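Local structure of uncharacterized protein (Bacteroides ovatus CL02T12C04, 6PTM) at residues L69-I80 against I181-G189. The protein probably acts as an exo-carrageenase of glycoside hydrolase family 42, releasing units from the ends of carrageenan chains. Numbering follows the deposited sequence.
Sequences LKEETALRTAEI and IKEYIEYHG
R76 leaves its helix with CG anti to the backbone N (chi1 179°) and then bends at chi2 and chi3, which brings its guanidinium to E186 and the carbonyl of E183; Y187, with CG beside its own backbone N (chi1 -59°), lays its ring over the helix between L69 and R76. NH1 and NH2 both close end-on on a single oxygen, E186 OE1, with NH1 at 2.8 Å from it. NH1 also donates to E183 O at 2.9 Å, tilted from the carbonyl plane, while NE is held by E79 OE1 in the guanidinium plane. All three nitrogens are thus engaged, fixing the group's rotation, and K182 extends the salt-bridge network through E186. The Y187 ring stands steeply to the guanidinium (planes 78° apart), its CE2 over one face. An alanine in place of R76 would probably take the donors from E183 O and E186 OE1, leave E79 OE1 without its arginine mate and open a gap beside the Y187 ring. At the ring's far end, Y187 OH gives a very short bond to E72 OE1 (2.5 Å), the carboxylate turned nearly perpendicular to the ring; K62 pairs with the other oxygen. L69 CD1 meets the ring edge at CD1 of Y187, 3.8 Å away. A water donates to both T73 OG1 and Y187 O. Deeper in, H188 NE2 donates in its ring plane to T77 OG1 (2.8 Å), whose hydroxyl in turn donates to T73 O; H541 meets the H188 ring nearly perpendicularly. I80 CD1 packs on Y184 CD1 at 3.4 Å, and the Y184 hydroxyl bonds that of Y84. The contact sets helix 69-90 against the link between strands 168-175 and 192-197 of what is probably the (beta/alpha)8 barrel of a family 42 glycoside hydrolase.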
loop_
_atom_site.group_PDB
_atom_site.type_symbol
_atom_site.label_atom_id
_atom_site.label_comp_id
_atom_site.label_asym_id
_atom_site.label_seq_id
_atom_site.Cartn_x
_atom_site.Cartn_y
_atom_site.Cartn_z
ATOM N N LEU A 69 23.835 -10.432 -11.253
ATOM C CA LEU A 69 22.785 -10.637 -10.214
ATOM C C LEU A 69 21.442 -10.987 -10.875
ATOM O O LEU A 69 20.771 -11.927 -10.420
ATOM C CB LEU A 69 22.664 -9.400 -9.318
ATOM C CG LEU A 69 21.552 -9.439 -8.280
ATOM C CD1 LEU A 69 21.753 -10.599 -7.290
ATOM C CD2 LEU A 69 21.502 -8.110 -7.537
ATOM N N LYS A 70 21.056 -10.261 -11.917
ATOM C CA LYS A 70 19.715 -10.423 -12.530
ATOM C C LYS A 70 19.578 -11.868 -13.048
ATOM O O LYS A 70 18.625 -12.521 -12.678
ATOM C CB LYS A 70 19.570 -9.364 -13.613
ATOM C CG LYS A 70 18.240 -9.346 -14.324
ATOM C CD LYS A 70 18.143 -8.177 -15.271
ATOM C CE LYS A 70 16.871 -8.245 -16.084
ATOM N NZ LYS A 70 16.675 -7.013 -16.869
ATOM N N GLU A 71 20.549 -12.338 -13.835
ATOM C CA GLU A 71 20.529 -13.683 -14.465
ATOM C C GLU A 71 20.661 -14.765 -13.386
ATOM O O GLU A 71 19.984 -15.818 -13.510
ATOM C CB GLU A 71 21.586 -13.771 -15.555
ATOM C CG GLU A 71 21.264 -12.938 -16.787
ATOM C CD GLU A 71 21.651 -11.475 -16.648
ATOM O OE1 GLU A 71 22.439 -11.155 -15.721
ATOM O OE2 GLU A 71 21.160 -10.659 -17.466
ATOM N N GLU A 72 21.477 -14.549 -12.361
ATOM C CA GLU A 72 21.569 -15.506 -11.226
ATOM C C GLU A 72 20.227 -15.635 -10.514
ATOM O O GLU A 72 19.891 -16.753 -10.046
ATOM C CB GLU A 72 22.612 -15.073 -10.206
ATOM C CG GLU A 72 24.032 -15.204 -10.716
ATOM C CD GLU A 72 25.001 -14.548 -9.752
ATOM O OE1 GLU A 72 24.807 -14.744 -8.549
ATOM O OE2 GLU A 72 25.847 -13.777 -10.181
ATOM N N THR A 73 19.483 -14.534 -10.399
ATOM C CA THR A 73 18.140 -14.537 -9.773
ATOM C C THR A 73 17.211 -15.385 -10.638
ATOM O O THR A 73 16.476 -16.229 -10.086
ATOM C CB THR A 73 17.610 -13.114 -9.559
ATOM O OG1 THR A 73 18.515 -12.453 -8.673
ATOM C CG2 THR A 73 16.204 -13.111 -9.008
ATOM N N ALA A 74 17.211 -15.157 -11.949
ATOM C CA ALA A 74 16.400 -15.933 -12.918
ATOM C C ALA A 74 16.799 -17.423 -12.878
ATOM O O ALA A 74 15.895 -18.294 -12.909
ATOM C CB ALA A 74 16.565 -15.356 -14.314
ATOM N N LEU A 75 18.103 -17.706 -12.905
ATOM C CA LEU A 75 18.634 -19.099 -12.865
ATOM C C LEU A 75 18.118 -19.773 -11.590
ATOM O O LEU A 75 17.642 -20.908 -11.664
ATOM C CB LEU A 75 20.165 -19.081 -12.872
ATOM C CG LEU A 75 20.813 -20.465 -12.874
ATOM C CD1 LEU A 75 20.506 -21.185 -14.174
ATOM C CD2 LEU A 75 22.309 -20.388 -12.700
ATOM N N ARG A 76 18.247 -19.122 -10.439
ATOM C CA ARG A 76 17.794 -19.706 -9.155
ATOM C C ARG A 76 16.284 -19.940 -9.205
ATOM O O ARG A 76 15.812 -20.999 -8.729
ATOM C CB ARG A 76 18.187 -18.840 -7.961
ATOM C CG ARG A 76 17.720 -19.409 -6.630
ATOM C CD ARG A 76 18.204 -20.827 -6.369
ATOM N NE ARG A 76 19.663 -20.904 -6.403
ATOM C CZ ARG A 76 20.472 -20.467 -5.438
ATOM N NH1 ARG A 76 20.008 -19.903 -4.333
ATOM N NH2 ARG A 76 21.778 -20.595 -5.590
ATOM N N THR A 77 15.534 -18.988 -9.743
ATOM C CA THR A 77 14.080 -19.168 -9.869
ATOM C C THR A 77 13.806 -20.442 -10.672
ATOM O O THR A 77 12.888 -21.224 -10.329
ATOM C CB THR A 77 13.410 -17.963 -10.522
ATOM O OG1 THR A 77 13.720 -16.768 -9.800
ATOM C CG2 THR A 77 11.917 -18.175 -10.565
ATOM N N ALA A 78 14.533 -20.613 -11.761
ATOM C CA ALA A 78 14.343 -21.733 -12.691
ATOM C C ALA A 78 14.667 -23.026 -11.941
ATOM O O ALA A 78 13.815 -23.951 -11.957
ATOM C CB ALA A 78 15.198 -21.519 -13.912
ATOM N N GLU A 79 15.801 -23.063 -11.231
ATOM C CA GLU A 79 16.233 -24.267 -10.460
ATOM C C GLU A 79 15.141 -24.637 -9.468
ATOM O O GLU A 79 14.826 -25.800 -9.371
ATOM C CB GLU A 79 17.541 -24.020 -9.718
ATOM C CG GLU A 79 18.698 -23.880 -10.663
ATOM C CD GLU A 79 19.928 -23.344 -9.974
ATOM O OE1 GLU A 79 19.808 -22.818 -8.879
ATOM O OE2 GLU A 79 20.972 -23.401 -10.583
ATOM N N ILE A 80 14.539 -23.652 -8.804
ATOM C CA ILE A 80 13.493 -23.914 -7.776
ATOM C C ILE A 80 12.250 -24.488 -8.462
ATOM O O ILE A 80 11.709 -25.479 -7.966
ATOM C CB ILE A 80 13.178 -22.648 -6.959
ATOM C CG1 ILE A 80 14.369 -22.289 -6.051
ATOM C CG2 ILE A 80 11.893 -22.833 -6.161
ATOM C CD1 ILE A 80 14.231 -20.950 -5.358
ATOM N N ILE A 181 15.422 -20.728 4.056
ATOM C CA ILE A 181 16.557 -21.639 3.764
ATOM C C ILE A 181 17.515 -20.928 2.804
ATOM O O ILE A 181 17.073 -20.056 2.007
ATOM C CB ILE A 181 16.053 -22.988 3.230
ATOM C CG1 ILE A 181 15.291 -22.834 1.915
ATOM C CG2 ILE A 181 15.213 -23.709 4.288
ATOM C CD1 ILE A 181 15.209 -24.100 1.133
ATOM N N LYS A 182 18.790 -21.292 2.862
ATOM C CA LYS A 182 19.836 -20.683 2.009
ATOM C C LYS A 182 19.348 -20.530 0.551
ATOM O O LYS A 182 19.521 -19.396 -0.013
ATOM C CB LYS A 182 21.141 -21.473 2.111
ATOM C CG LYS A 182 22.343 -20.663 1.647
ATOM C CD LYS A 182 23.554 -20.720 2.582
ATOM C CE LYS A 182 24.535 -21.807 2.197
ATOM N NZ LYS A 182 25.021 -21.608 0.808
ATOM N N GLU A 183 18.780 -21.587 -0.051
ATOM C CA GLU A 183 18.379 -21.642 -1.491
ATOM C C GLU A 183 17.414 -20.478 -1.808
ATOM O O GLU A 183 17.503 -19.945 -2.930
ATOM C CB GLU A 183 17.789 -23.019 -1.869
ATOM C CG GLU A 183 17.820 -23.320 -3.382
ATOM C CD GLU A 183 16.973 -24.468 -3.967
ATOM O OE1 GLU A 183 16.160 -25.086 -3.207
ATOM O OE2 GLU A 183 17.119 -24.766 -5.216
ATOM N N TYR A 184 16.571 -20.063 -0.850
ATOM C CA TYR A 184 15.462 -19.086 -1.040
ATOM C C TYR A 184 15.852 -17.672 -0.555
ATOM O O TYR A 184 15.163 -16.727 -0.937
ATOM C CB TYR A 184 14.193 -19.585 -0.341
ATOM C CG TYR A 184 13.589 -20.879 -0.857
ATOM C CD1 TYR A 184 14.058 -21.528 -1.988
ATOM C CD2 TYR A 184 12.514 -21.462 -0.202
ATOM C CE1 TYR A 184 13.503 -22.728 -2.430
ATOM C CE2 TYR A 184 11.945 -22.655 -0.624
ATOM C CZ TYR A 184 12.448 -23.303 -1.742
ATOM O OH TYR A 184 11.884 -24.467 -2.176
ATOM N N ILE A 185 16.905 -17.505 0.257
ATOM C CA ILE A 185 17.262 -16.175 0.839
ATOM C C ILE A 185 18.459 -15.565 0.095
ATOM O O ILE A 185 18.745 -14.387 0.354
ATOM C CB ILE A 185 17.491 -16.244 2.369
ATOM C CG1 ILE A 185 18.703 -17.111 2.719
ATOM C CG2 ILE A 185 16.225 -16.689 3.086
ATOM C CD1 ILE A 185 19.085 -17.092 4.180
ATOM N N GLU A 186 19.151 -16.321 -0.772
ATOM C CA GLU A 186 20.277 -15.786 -1.582
ATOM C C GLU A 186 19.759 -14.725 -2.556
ATOM O O GLU A 186 20.359 -13.642 -2.603
ATOM C CB GLU A 186 21.003 -16.885 -2.337
ATOM C CG GLU A 186 22.003 -17.560 -1.446
ATOM C CD GLU A 186 22.752 -18.722 -2.067
ATOM O OE1 GLU A 186 22.395 -19.138 -3.189
ATOM O OE2 GLU A 186 23.709 -19.179 -1.416
ATOM N N TYR A 187 18.660 -14.990 -3.258
ATOM C CA TYR A 187 18.167 -14.044 -4.296
ATOM C C TYR A 187 16.749 -13.530 -4.032
ATOM O O TYR A 187 16.406 -12.509 -4.654
ATOM C CB TYR A 187 18.274 -14.700 -5.668
ATOM C CG TYR A 187 19.688 -15.103 -5.996
ATOM C CD1 TYR A 187 20.596 -14.174 -6.470
ATOM C CD2 TYR A 187 20.137 -16.400 -5.807
ATOM C CE1 TYR A 187 21.905 -14.516 -6.757
ATOM C CE2 TYR A 187 21.428 -16.768 -6.134
ATOM C CZ TYR A 187 22.321 -15.822 -6.601
ATOM O OH TYR A 187 23.614 -16.137 -6.915
ATOM N N HIS A 188 15.931 -14.312 -3.325
ATOM C CA HIS A 188 14.468 -14.049 -3.234
ATOM C C HIS A 188 14.040 -13.324 -1.958
ATOM O O HIS A 188 12.887 -13.478 -1.563
ATOM C CB HIS A 188 13.680 -15.336 -3.528
ATOM C CG HIS A 188 13.843 -15.837 -4.923
ATOM N ND1 HIS A 188 14.878 -16.647 -5.300
ATOM C CD2 HIS A 188 13.101 -15.645 -6.031
ATOM C CE1 HIS A 188 14.765 -16.928 -6.573
ATOM N NE2 HIS A 188 13.693 -16.328 -7.040
ATOM N N GLY A 189 14.962 -12.596 -1.345
ATOM C CA GLY A 189 14.696 -11.750 -0.177
ATOM C C GLY A 189 15.201 -12.433 1.064
ATOM O O GLY A 189 15.221 -13.690 1.082
HETATM O O HOH W 1 17.629 -10.919 -6.574
#